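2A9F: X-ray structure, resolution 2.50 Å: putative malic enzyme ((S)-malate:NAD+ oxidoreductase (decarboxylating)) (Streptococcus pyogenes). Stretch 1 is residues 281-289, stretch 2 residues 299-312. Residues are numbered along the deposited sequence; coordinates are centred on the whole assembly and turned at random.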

ATOM      1  N   ALA A 281     -16.367 -44.389  18.494  1.00 57.33           N
ATOM      2  CA  ALA A 281     -16.436 -44.262  19.954  1.00 57.83           C
ATOM      3  C   ALA A 281     -16.410 -42.845  20.509  1.00 59.13           C
ATOM      4  O   ALA A 281     -17.379 -42.413  21.141  1.00 58.79           O
ATOM      5  N   ARG A 282     -15.295 -42.140  20.307  1.00 60.02           N
ATOM      6  CA  ARG A 282     -15.141 -40.749  20.772  1.00 61.57           C
ATOM      7  C   ARG A 282     -15.211 -39.864  19.521  1.00 60.08           C
ATOM      8  O   ARG A 282     -14.189 -39.449  18.962  1.00 58.57           O
ATOM      9  N   PRO A 283     -16.431 -39.571  19.062  1.00 60.14           N
ATOM     10  CA  PRO A 283     -16.651 -38.750  17.873  1.00 61.14           C
ATOM     11  C   PRO A 283     -16.327 -37.262  17.993  1.00 61.71           C
ATOM     12  O   PRO A 283     -16.944 -36.538  18.773  1.00 62.15           O
ATOM     13  N   VAL A 284     -15.347 -36.817  17.217  1.00 61.80           N
ATOM     14  CA  VAL A 284     -14.971 -35.411  17.193  1.00 62.34           C
ATOM     15  C   VAL A 284     -15.849 -34.809  16.096  1.00 61.19           C
ATOM     16  O   VAL A 284     -16.334 -35.537  15.232  1.00 61.35           O
ATOM     17  N   ILE A 285     -16.055 -33.497  16.136  1.00 59.22           N
ATOM     18  CA  ILE A 285     -16.893 -32.813  15.157  1.00 57.00           C
ATOM     19  C   ILE A 285     -16.466 -31.362  14.952  1.00 56.62           C
ATOM     20  O   ILE A 285     -16.347 -30.602  15.911  1.00 55.48           O
ATOM     21  N   PHE A 286     -16.244 -30.973  13.703  1.00 56.73           N
ATOM     22  CA  PHE A 286     -15.848 -29.598  13.407  1.00 57.15           C
ATOM     23  C   PHE A 286     -16.815 -28.950  12.438  1.00 57.19           C
ATOM     24  O   PHE A 286     -16.632 -29.008  11.234  1.00 56.95           O
ATOM     25  N   ALA A 287     -17.862 -28.346  12.980  1.00 57.71           N
ATOM     26  CA  ALA A 287     -18.860 -27.692  12.155  1.00 57.61           C
ATOM     27  C   ALA A 287     -18.392 -26.270  11.909  1.00 57.76           C
ATOM     28  O   ALA A 287     -18.711 -25.362  12.676  1.00 59.76           O
ATOM     29  N   MET A 288     -17.626 -26.091  10.834  1.00 56.98           N
ATOM     30  CA  MET A 288     -17.062 -24.799  10.469  1.00 56.13           C
ATOM     31  C   MET A 288     -17.988 -23.860   9.725  1.00 56.45           C
ATOM     32  O   MET A 288     -17.615 -22.724   9.442  1.00 56.10           O
ATOM     33  N   ALA A 289     -19.186 -24.326   9.391  1.00 57.90           N
ATOM     34  CA  ALA A 289     -20.118 -23.477   8.670  1.00 61.11           C
ATOM     35  C   ALA A 289     -20.375 -22.179   9.437  1.00 62.72           C
ATOM     36  O   ALA A 289     -20.705 -22.188  10.630  1.00 60.74           O
ATOM     37  N   GLU A 299     -25.977 -29.001  21.046  1.00 76.05           N
ATOM     38  CA  GLU A 299     -26.931 -29.861  20.364  1.00 76.72           C
ATOM     39  C   GLU A 299     -26.285 -31.148  19.848  1.00 75.70           C
ATOM     40  O   GLU A 299     -26.975 -32.107  19.514  1.00 75.70           O
ATOM     41  N   ALA A 300     -24.957 -31.173  19.795  1.00 74.92           N
ATOM     42  CA  ALA A 300     -24.237 -32.344  19.305  1.00 74.16           C
ATOM     43  C   ALA A 300     -23.497 -33.086  20.414  1.00 73.96           C
ATOM     44  O   ALA A 300     -22.925 -34.156  20.188  1.00 73.13           O
ATOM     45  N   LEU A 301     -23.499 -32.518  21.613  1.00 74.08           N
ATOM     46  CA  LEU A 301     -22.838 -33.165  22.741  1.00 74.88           C
ATOM     47  C   LEU A 301     -23.786 -34.152  23.415  1.00 75.49           C
ATOM     48  O   LEU A 301     -23.363 -35.221  23.876  1.00 76.39           O
ATOM     49  N   GLU A 302     -25.066 -33.785  23.467  1.00 75.06           N
ATOM     50  CA  GLU A 302     -26.082 -34.629  24.073  1.00 75.91           C
ATOM     51  C   GLU A 302     -26.345 -35.840  23.196  1.00 76.01           C
ATOM     52  O   GLU A 302     -26.998 -36.795  23.624  1.00 77.59           O
ATOM     53  N   ALA A 303     -25.837 -35.792  21.968  1.00 75.58           N
ATOM     54  CA  ALA A 303     -26.003 -36.889  21.021  1.00 74.05           C
ATOM     55  C   ALA A 303     -24.965 -37.965  21.308  1.00 73.35           C
ATOM     56  O   ALA A 303     -25.217 -39.151  21.113  1.00 73.78           O
ATOM     57  N   GLY A 304     -23.794 -37.553  21.778  1.00 72.37           N
ATOM     58  CA  GLY A 304     -22.763 -38.525  22.087  1.00 72.19           C
ATOM     59  C   GLY A 304     -21.376 -38.161  21.596  1.00 71.82           C
ATOM     60  O   GLY A 304     -20.466 -38.991  21.626  1.00 71.19           O
ATOM     61  N   ALA A 305     -21.206 -36.920  21.153  1.00 71.86           N
ATOM     62  CA  ALA A 305     -19.914 -36.463  20.657  1.00 70.76           C
ATOM     63  C   ALA A 305     -18.938 -36.259  21.806  1.00 70.35           C
ATOM     64  O   ALA A 305     -19.341 -35.883  22.906  1.00 70.46           O
ATOM     65  N   TYR A 306     -17.658 -36.511  21.547  1.00 70.18           N
ATOM     66  CA  TYR A 306     -16.627 -36.342  22.566  1.00 69.85           C
ATOM     67  C   TYR A 306     -15.958 -34.968  22.463  1.00 68.44           C
ATOM     68  O   TYR A 306     -15.482 -34.412  23.458  1.00 67.36           O
ATOM     69  N   ILE A 307     -15.911 -34.436  21.245  1.00 67.88           N
ATOM     70  CA  ILE A 307     -15.311 -33.132  20.999  1.00 66.25           C
ATOM     71  C   ILE A 307     -16.116 -32.375  19.953  1.00 64.64           C
ATOM     72  O   ILE A 307     -16.591 -32.956  18.976  1.00 63.32           O
ATOM     73  N   VAL A 308     -16.283 -31.077  20.179  1.00 64.72           N
ATOM     74  CA  VAL A 308     -17.018 -30.228  19.256  1.00 64.35           C
ATOM     75  C   VAL A 308     -16.336 -28.881  19.099  1.00 63.55           C
ATOM     76  O   VAL A 308     -15.974 -28.232  20.075  1.00 63.19           O
ATOM     77  N   GLY A 309     -16.165 -28.468  17.854  1.00 62.82           N
ATOM     78  CA  GLY A 309     -15.534 -27.198  17.589  1.00 62.42           C
ATOM     79  C   GLY A 309     -16.283 -26.502  16.486  1.00 61.81           C
ATOM     80  O   GLY A 309     -16.833 -27.148  15.605  1.00 62.51           O
ATOM     81  N   THR A 310     -16.319 -25.181  16.546  1.00 61.48           N
ATOM     82  CA  THR A 310     -16.988 -24.392  15.534  1.00 62.01           C
ATOM     83  C   THR A 310     -16.166 -23.147  15.291  1.00 62.36           C
ATOM     84  O   THR A 310     -15.025 -23.051  15.733  1.00 61.97           O
ATOM     85  N   GLY A 311     -16.754 -22.200  14.575  1.00 63.21           N
ATOM     86  CA  GLY A 311     -16.082 -20.945  14.313  1.00 65.70           C
ATOM     87  C   GLY A 311     -16.865 -19.860  15.030  1.00 67.23           C
ATOM     88  O   GLY A 311     -16.900 -18.709  14.601  1.00 67.58           O
ATOM     89  N   ARG A 312     -17.506 -20.237  16.131  1.00 67.71           N
ATOM     90  CA  ARG A 312     -18.304 -19.294  16.903  1.00 68.47           C
ATOM     91  C   ARG A 312     -17.729 -19.050  18.297  1.00 68.18           C
ATOM     92  O   ARG A 312     -17.362 -19.984  19.004  1.00 69.08           O
TER

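The most unusual feature of this contact lies at its solvent-exposed edge, where the guanidinium of Arg-282 lies flat on the ring of Tyr-306. The two planes are only 10° apart and their centres 4.3 Å apart. Arg-282 CZ also sits 4.3 Å from the centroid of the Tyr-306 ring, 31° off the ring normal, so the cation-pi contact is off-centre. Arg-282 reaches this position with chi1 and chi2 both m, while Tyr-306 extends its ring with chi1 t; at the base of the pair Arg-282 CB and Tyr-306 CB are 3.7 Å apart. A flat, delocalised cation suits such a place, since it can cover an aromatic face while remaining open to solvent.

Beyond this stack the two stretches run as neighbouring parallel strands, their axes 12° apart, and side chains alternate between the two faces of the sheet. Pro-283 leads into the pairing. Its ring packs on the turn, with Pro-283 CG 3.2 Å from Gly-304 O and 4.3 Å from Ala-305 CB. Proline has no N-H to give, but its carbonyl is free: Tyr-306 N donates to Pro-283 O at 2.9 Å. Gly-304 ends the preceding helix in a Schellman motif, with a positive phi at which a CB would jam against the preceding carbonyl oxygen.

On one face, Val-284 (chi1 t) and Ile-307 (m, t) lie side by side, with Val-284 CG1 3.8 Å from Ile-307 CB. Their branched, apolar side chains fill this buried layer without leaving a polar group unsatisfied. Phe-286 (chi1 m) shares the face and lies obliquely beside Gly-309, where a CB would come within 3.0 Å of Phe-286 CE1; glycine leaves the space the ring occupies. The backbone is held here by Gly-309 N donating to Ile-285 O at 2.9 Å.

The other face carries Ile-285, Val-308, Ala-287 and Thr-310. Ile-285 (m, t) extends its long arm so that CD1 lies 4.1 Å from Ala-305 CB and 4.4 Å from Ala-300 CB, where the small alanines give it room. Val-308 is t. Thr-310 (p) turns its hydroxyl to its own chain, accepting a hydrogen bond from Arg-312 N to Thr-310 OG1 at 3.0 Å, so the buried oxygen has a partner.

At the far end, Met-288 starts away from the other stretch, but its flexible chain (m, m, p) curls back, bringing Met-288 CE to 3.2 Å from both Gly-309 O and Thr-310 CA.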

ATOM      1  CB  ALA A 281     -15.331 -45.082  20.588  1.00 58.34           C
ATOM      2  CB  ARG A 282     -13.786 -40.559  21.468  1.00 64.15           C
ATOM      3  CG  ARG A 282     -13.397 -41.692  22.412  1.00 66.79           C
ATOM      4  CD  ARG A 282     -13.939 -41.528  23.826  1.00 68.40           C
ATOM      5  NE  ARG A 282     -12.872 -41.193  24.767  1.00 69.21           N
ATOM      6  CZ  ARG A 282     -13.008 -41.202  26.088  1.00 69.68           C
ATOM      7  NH1 ARG A 282     -14.174 -41.533  26.631  1.00 70.21           N
ATOM      8  NH2 ARG A 282     -11.983 -40.873  26.867  1.00 66.02           N
ATOM      9  CB  PRO A 283     -18.123 -39.001  17.567  1.00 61.34           C
ATOM     10  CG  PRO A 283     -18.712 -39.122  18.930  1.00 60.54           C
ATOM     11  CD  PRO A 283     -17.716 -39.997  19.648  1.00 59.65           C
ATOM     12  CB  VAL A 284     -13.474 -35.227  16.836  1.00 63.17           C
ATOM     13  CG1 VAL A 284     -13.110 -33.757  16.840  1.00 64.90           C
ATOM     14  CG2 VAL A 284     -12.609 -35.981  17.822  1.00 64.52           C
ATOM     15  CB  ILE A 285     -18.369 -32.831  15.614  1.00 58.28           C
ATOM     16  CG1 ILE A 285     -18.952 -34.237  15.428  1.00 58.34           C
ATOM     17  CG2 ILE A 285     -19.170 -31.769  14.861  1.00 58.36           C
ATOM     18  CD1 ILE A 285     -20.391 -34.371  15.873  1.00 58.84           C
ATOM     19  CB  PHE A 286     -14.422 -29.566  12.855  1.00 56.88           C
ATOM     20  CG  PHE A 286     -13.389 -29.882  13.886  1.00 60.47           C
ATOM     21  CD1 PHE A 286     -13.144 -28.999  14.928  1.00 60.06           C
ATOM     22  CD2 PHE A 286     -12.722 -31.099  13.873  1.00 62.94           C
ATOM     23  CE1 PHE A 286     -12.253 -29.328  15.948  1.00 61.30           C
ATOM     24  CE2 PHE A 286     -11.828 -31.436  14.889  1.00 62.98           C
ATOM     25  CZ  PHE A 286     -11.594 -30.554  15.928  1.00 62.44           C
ATOM     26  CB  ALA A 287     -20.191 -27.697  12.860  1.00 57.85           C
ATOM     27  CB  MET A 288     -15.804 -25.014   9.635  1.00 55.68           C
ATOM     28  CG  MET A 288     -14.723 -25.764  10.372  1.00 55.80           C
ATOM     29  SD  MET A 288     -14.367 -24.963  11.941  1.00 52.92           S
ATOM     30  CE  MET A 288     -15.518 -25.736  12.993  1.00 55.62           C
ATOM     31  CB  ALA A 289     -21.423 -24.210   8.415  1.00 58.95           C
ATOM     32  CB  GLU A 299     -27.576 -29.091  19.200  1.00 79.12           C
ATOM     33  CG  GLU A 299     -28.537 -29.921  18.358  1.00 83.74           C
ATOM     34  CD  GLU A 299     -29.505 -30.732  19.211  1.00 86.27           C
ATOM     35  OE1 GLU A 299     -30.259 -30.124  20.005  1.00 87.98           O
ATOM     36  OE2 GLU A 299     -29.508 -31.978  19.092  1.00 86.39           O
ATOM     37  CB  ALA A 300     -23.262 -31.929  18.207  1.00 73.98           C
ATOM     38  CB  LEU A 301     -22.370 -32.125  23.758  1.00 74.49           C
ATOM     39  CG  LEU A 301     -21.033 -31.440  23.482  1.00 73.82           C
ATOM     40  CD1 LEU A 301     -20.709 -30.510  24.645  1.00 74.21           C
ATOM     41  CD2 LEU A 301     -19.934 -32.489  23.316  1.00 71.85           C
ATOM     42  CB  GLU A 302     -27.385 -33.853  24.272  1.00 75.83           C
ATOM     43  CG  GLU A 302     -27.772 -32.993  23.097  1.00 78.59           C
ATOM     44  CD  GLU A 302     -29.268 -33.019  22.817  1.00 81.52           C
ATOM     45  OE1 GLU A 302     -30.064 -32.920  23.783  1.00 82.91           O
ATOM     46  OE2 GLU A 302     -29.644 -33.127  21.624  1.00 81.77           O
ATOM     47  CB  ALA A 303     -25.855 -36.378  19.590  1.00 73.14           C
ATOM     48  CB  ALA A 305     -20.083 -35.166  19.881  1.00 70.19           C
ATOM     49  CB  TYR A 306     -15.566 -37.431  22.427  1.00 70.50           C
ATOM     50  CG  TYR A 306     -14.461 -37.325  23.450  1.00 71.71           C
ATOM     51  CD1 TYR A 306     -14.713 -37.553  24.803  1.00 71.88           C
ATOM     52  CD2 TYR A 306     -13.161 -37.010  23.065  1.00 71.73           C
ATOM     53  CE1 TYR A 306     -13.697 -37.476  25.752  1.00 73.53           C
ATOM     54  CE2 TYR A 306     -12.134 -36.930  24.002  1.00 74.63           C
ATOM     55  CZ  TYR A 306     -12.408 -37.164  25.346  1.00 74.95           C
ATOM     56  OH  TYR A 306     -11.390 -37.090  26.276  1.00 77.03           O
ATOM     57  CB  ILE A 307     -13.856 -33.259  20.505  1.00 66.30           C
ATOM     58  CG1 ILE A 307     -13.000 -33.972  21.558  1.00 66.56           C
ATOM     59  CG2 ILE A 307     -13.294 -31.883  20.218  1.00 66.14           C
ATOM     60  CD1 ILE A 307     -11.517 -34.095  21.190  1.00 65.85           C
ATOM     61  CB  VAL A 308     -18.443 -29.964  19.725  1.00 64.75           C
ATOM     62  CG1 VAL A 308     -19.137 -29.061  18.729  1.00 64.79           C
ATOM     63  CG2 VAL A 308     -19.193 -31.265  19.866  1.00 66.19           C
ATOM     64  CB  THR A 310     -18.376 -23.959  15.991  1.00 62.90           C
ATOM     65  OG1 THR A 310     -18.256 -22.974  17.022  1.00 63.74           O
ATOM     66  CG2 THR A 310     -19.142 -25.143  16.513  1.00 64.65           C
ATOM     67  CB  ARG A 312     -19.750 -19.789  16.974  1.00 68.19           C
ATOM     68  CG  ARG A 312     -20.349 -20.022  15.588  1.00 67.54           C
ATOM     69  CD  ARG A 312     -21.840 -20.303  15.626  1.00 69.96           C
ATOM     70  NE  ARG A 312     -22.654 -19.115  15.873  1.00 68.46           N
ATOM     71  CZ  ARG A 312     -23.485 -18.984  16.902  1.00 69.54           C
ATOM     72  NH1 ARG A 312     -23.604 -19.971  17.780  1.00 71.02           N
ATOM     73  NH2 ARG A 312     -24.208 -17.880  17.042  1.00 69.77           N
TER